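Local coordinates for protein separin (Saccharomyces cerevisiae, PDB 5U1T) that cleaves the Scc1 subunit of cohesin as a caspase-like cysteine protease at the onset of anaphase and is held inactive by securin until then, at residues K76-I81 and I98-N103. Numbering follows the deposited sequence.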
ATOM      1  N   LYS A  76       9.850 -10.953 -55.977  1.00 57.35           N
ATOM      2  CA  LYS A  76       9.161 -11.233 -57.223  1.00 57.58           C
ATOM      3  C   LYS A  76       9.579 -10.247 -58.308  1.00 61.35           C
ATOM      4  O   LYS A  76       9.850 -10.633 -59.467  1.00 62.26           O
ATOM      5  CB  LYS A  76       7.647 -11.184 -57.008  1.00 61.34           C
ATOM      6  CG  LYS A  76       6.863 -12.015 -57.995  1.00 56.21           C
ATOM      7  CD  LYS A  76       5.470 -11.469 -58.183  1.00 65.33           C
ATOM      8  CE  LYS A  76       4.899 -11.958 -59.504  1.00 69.58           C
ATOM      9  NZ  LYS A  76       3.430 -12.051 -59.396  1.00 66.14           N
ATOM     10  N   GLN A  77       9.646  -8.976 -57.930  1.00 56.84           N
ATOM     11  CA  GLN A  77      10.177  -7.951 -58.824  1.00 64.75           C
ATOM     12  C   GLN A  77      11.629  -8.224 -59.176  1.00 61.24           C
ATOM     13  O   GLN A  77      12.056  -8.085 -60.333  1.00 61.27           O
ATOM     14  CB  GLN A  77      10.045  -6.573 -58.187  1.00 62.67           C
ATOM     15  CG  GLN A  77       8.636  -6.040 -58.243  1.00 65.62           C
ATOM     16  CD  GLN A  77       8.430  -4.872 -57.331  1.00 68.23           C
ATOM     17  OE1 GLN A  77       7.364  -4.259 -57.345  1.00 86.60           O
ATOM     18  NE2 GLN A  77       9.437  -4.551 -56.512  1.00 67.93           N
ATOM     19  N   HIS A  78      12.379  -8.627 -58.161  1.00 52.19           N
ATOM     20  CA  HIS A  78      13.803  -8.854 -58.315  1.00 59.87           C
ATOM     21  C   HIS A  78      14.056 -10.031 -59.280  1.00 63.94           C
ATOM     22  O   HIS A  78      14.957  -9.972 -60.130  1.00 58.73           O
ATOM     23  CB  HIS A  78      14.427  -9.096 -56.942  1.00 51.47           C
ATOM     24  CG  HIS A  78      15.905  -8.865 -56.888  1.00 52.95           C
ATOM     25  ND1 HIS A  78      16.597  -8.777 -55.706  1.00 53.03           N
ATOM     26  CD2 HIS A  78      16.816  -8.723 -57.878  1.00 53.73           C
ATOM     27  CE1 HIS A  78      17.879  -8.578 -55.961  1.00 50.34           C
ATOM     28  NE2 HIS A  78      18.038  -8.550 -57.269  1.00 58.27           N
ATOM     29  N   LEU A  79      13.246 -11.086 -59.143  1.00 60.62           N
ATOM     30  CA  LEU A  79      13.329 -12.259 -60.013  1.00 58.18           C
ATOM     31  C   LEU A  79      13.063 -11.873 -61.451  1.00 61.02           C
ATOM     32  O   LEU A  79      13.706 -12.381 -62.358  1.00 63.51           O
ATOM     33  CB  LEU A  79      12.339 -13.332 -59.587  1.00 52.84           C
ATOM     34  CG  LEU A  79      12.696 -14.138 -58.350  1.00 51.25           C
ATOM     35  CD1 LEU A  79      11.670 -15.232 -58.126  1.00 52.01           C
ATOM     36  CD2 LEU A  79      14.094 -14.703 -58.466  1.00 43.57           C
ATOM     37  N   MET A  80      12.124 -10.956 -61.646  1.00 58.66           N
ATOM     38  CA  MET A  80      11.818 -10.470 -62.974  1.00 59.76           C
ATOM     39  C   MET A  80      12.982  -9.661 -63.532  1.00 60.26           C
ATOM     40  O   MET A  80      13.250  -9.700 -64.724  1.00 64.69           O
ATOM     41  CB  MET A  80      10.537  -9.633 -62.969  1.00 60.34           C
ATOM     42  CG  MET A  80       9.934  -9.410 -64.369  1.00 73.62           C
ATOM     43  SD  MET A  80       9.713 -10.930 -65.353  1.00 71.86           S
ATOM     44  CE  MET A  80       9.045 -10.300 -66.903  1.00 80.53           C
ATOM     45  N   ILE A  81      13.681  -8.936 -62.669  1.00 64.68           N
ATOM     46  CA  ILE A  81      14.865  -8.172 -63.080  1.00 62.89           C
ATOM     47  C   ILE A  81      15.968  -9.091 -63.593  1.00 61.09           C
ATOM     48  O   ILE A  81      16.602  -8.816 -64.619  1.00 58.60           O
ATOM     49  CB  ILE A  81      15.401  -7.323 -61.917  1.00 54.27           C
ATOM     50  CG1 ILE A  81      14.420  -6.181 -61.637  1.00 51.83           C
ATOM     51  CG2 ILE A  81      16.810  -6.811 -62.220  1.00 50.46           C
ATOM     52  CD1 ILE A  81      14.809  -5.303 -60.516  1.00 51.73           C
ATOM     53  N   ILE A  98      21.438 -12.432 -58.800  1.00 53.23           N
ATOM     54  CA  ILE A  98      20.942 -13.616 -58.104  1.00 48.27           C
ATOM     55  C   ILE A  98      21.544 -13.687 -56.704  1.00 54.55           C
ATOM     56  O   ILE A  98      20.837 -13.809 -55.692  1.00 53.72           O
ATOM     57  CB  ILE A  98      21.284 -14.916 -58.891  1.00 48.84           C
ATOM     58  CG1 ILE A  98      20.383 -15.064 -60.128  1.00 52.29           C
ATOM     59  CG2 ILE A  98      21.229 -16.149 -57.997  1.00 49.68           C
ATOM     60  CD1 ILE A  98      20.438 -16.429 -60.774  1.00 50.22           C
ATOM     61  N   ILE A  99      22.869 -13.614 -56.664  1.00 56.71           N
ATOM     62  CA  ILE A  99      23.624 -13.565 -55.416  1.00 59.48           C
ATOM     63  C   ILE A  99      23.148 -12.419 -54.486  1.00 51.53           C
ATOM     64  O   ILE A  99      22.944 -12.636 -53.296  1.00 48.77           O
ATOM     65  CB  ILE A  99      25.133 -13.457 -55.742  1.00 49.73           C
ATOM     66  CG1 ILE A  99      25.588 -14.796 -56.312  1.00 58.31           C
ATOM     67  CG2 ILE A  99      25.953 -13.076 -54.518  1.00 48.13           C
ATOM     68  CD1 ILE A  99      26.942 -14.766 -57.015  1.00 61.81           C
ATOM     69  N   PHE A 100      22.944 -11.235 -55.060  1.00 46.41           N
ATOM     70  CA  PHE A 100      22.429 -10.067 -54.356  1.00 46.40           C
ATOM     71  C   PHE A 100      21.061 -10.353 -53.737  1.00 53.94           C
ATOM     72  O   PHE A 100      20.849 -10.106 -52.553  1.00 49.93           O
ATOM     73  CB  PHE A 100      22.362  -8.887 -55.324  1.00 44.82           C
ATOM     74  CG  PHE A 100      21.837  -7.608 -54.727  1.00 52.02           C
ATOM     75  CD1 PHE A 100      22.214  -7.197 -53.457  1.00 51.19           C
ATOM     76  CD2 PHE A 100      20.991  -6.778 -55.473  1.00 52.70           C
ATOM     77  CE1 PHE A 100      21.728  -5.986 -52.917  1.00 49.88           C
ATOM     78  CE2 PHE A 100      20.512  -5.571 -54.950  1.00 54.23           C
ATOM     79  CZ  PHE A 100      20.880  -5.176 -53.667  1.00 47.44           C
ATOM     80  N   LEU A 101      20.153 -10.908 -54.540  1.00 52.71           N
ATOM     81  CA  LEU A 101      18.816 -11.267 -54.090  1.00 51.03           C
ATOM     82  C   LEU A 101      18.888 -12.216 -52.888  1.00 55.99           C
ATOM     83  O   LEU A 101      18.143 -12.069 -51.890  1.00 56.30           O
ATOM     84  CB  LEU A 101      18.014 -11.905 -55.242  1.00 48.16           C
ATOM     85  CG  LEU A 101      16.535 -12.261 -54.998  1.00 54.68           C
ATOM     86  CD1 LEU A 101      15.729 -12.236 -56.294  1.00 46.83           C
ATOM     87  CD2 LEU A 101      16.360 -13.617 -54.288  1.00 49.02           C
ATOM     88  N   PHE A 102      19.786 -13.191 -52.993  1.00 50.85           N
ATOM     89  CA  PHE A 102      19.913 -14.205 -51.967  1.00 47.78           C
ATOM     90  C   PHE A 102      20.518 -13.637 -50.691  1.00 48.95           C
ATOM     91  O   PHE A 102      20.047 -13.934 -49.598  1.00 48.34           O
ATOM     92  CB  PHE A 102      20.760 -15.353 -52.453  1.00 44.59           C
ATOM     93  CG  PHE A 102      20.849 -16.486 -51.491  1.00 41.81           C
ATOM     94  CD1 PHE A 102      19.917 -17.502 -51.520  1.00 47.11           C
ATOM     95  CD2 PHE A 102      21.878 -16.554 -50.566  1.00 42.07           C
ATOM     96  CE1 PHE A 102      20.004 -18.563 -50.645  1.00 44.63           C
ATOM     97  CE2 PHE A 102      21.975 -17.615 -49.684  1.00 45.53           C
ATOM     98  CZ  PHE A 102      21.035 -18.621 -49.724  1.00 42.50           C
ATOM     99  N   ASN A 103      21.553 -12.820 -50.844  1.00 48.66           N
ATOM    100  CA  ASN A 103      22.264 -12.281 -49.701  1.00 51.61           C
ATOM    101  C   ASN A 103      21.387 -11.349 -48.865  1.00 52.55           C
ATOM    102  O   ASN A 103      21.524 -11.287 -47.658  1.00 47.13           O
ATOM    103  CB  ASN A 103      23.527 -11.563 -50.156  1.00 47.19           C
ATOM    104  CG  ASN A 103      24.640 -12.519 -50.478  1.00 48.94           C
ATOM    105  OD1 ASN A 103      24.606 -13.690 -50.096  1.00 50.83           O
ATOM    106  ND2 ASN A 103      25.633 -12.034 -51.190  1.00 48.58           N
TER
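H78 reaches from helix 69-87 to the backbone of L101 on helix 91-103, laying one face of its imidazole against that leucine. CB of L101 stands over the face, 3.7 Å from the centre of the H78 ring, a CH-pi contact. With CG anti to the backbone N (chi1 -159°), the ring projects toward the other helix while the L101 side chain runs back past it in the opposite direction, bringing L101 CD1 to 3.5 Å from H78 CB. F100 CD2 sits at the edge of the H78 ring, near its plane, 3.6 Å from CE1 of H78; the two rings meet obliquely, their planes at 69°. A flat, doubly polar ring suits this buried place because both its nitrogens are engaged: ND1 bonds with the hydroxyl of Y59 on helix 48-64 and NE2 with OE1 of E97, which fixes the rotation of the ring; the E97 carboxylate would tend to stabilise a protonated imidazole. A leucine in place of H78 would probably leave the Y59 hydroxyl and the E97 carboxylate without this partner. One residue on, L79 crosses L101 at about a right angle, its CD2 3.7 Å from L101 CD1; branched aliphatic ends suit this side, where L135 of helix 129-142 also touches L79. L79 packs, too, against an apolar side chain on the chain of another protein. The axes of 76-81 and 98-103 run antiparallel at 167° and come within 10.3 Å; they lie on helices 69-87 and 91-103, which, joined by a short connection, form a helical hairpin within separase's helical N-terminal region.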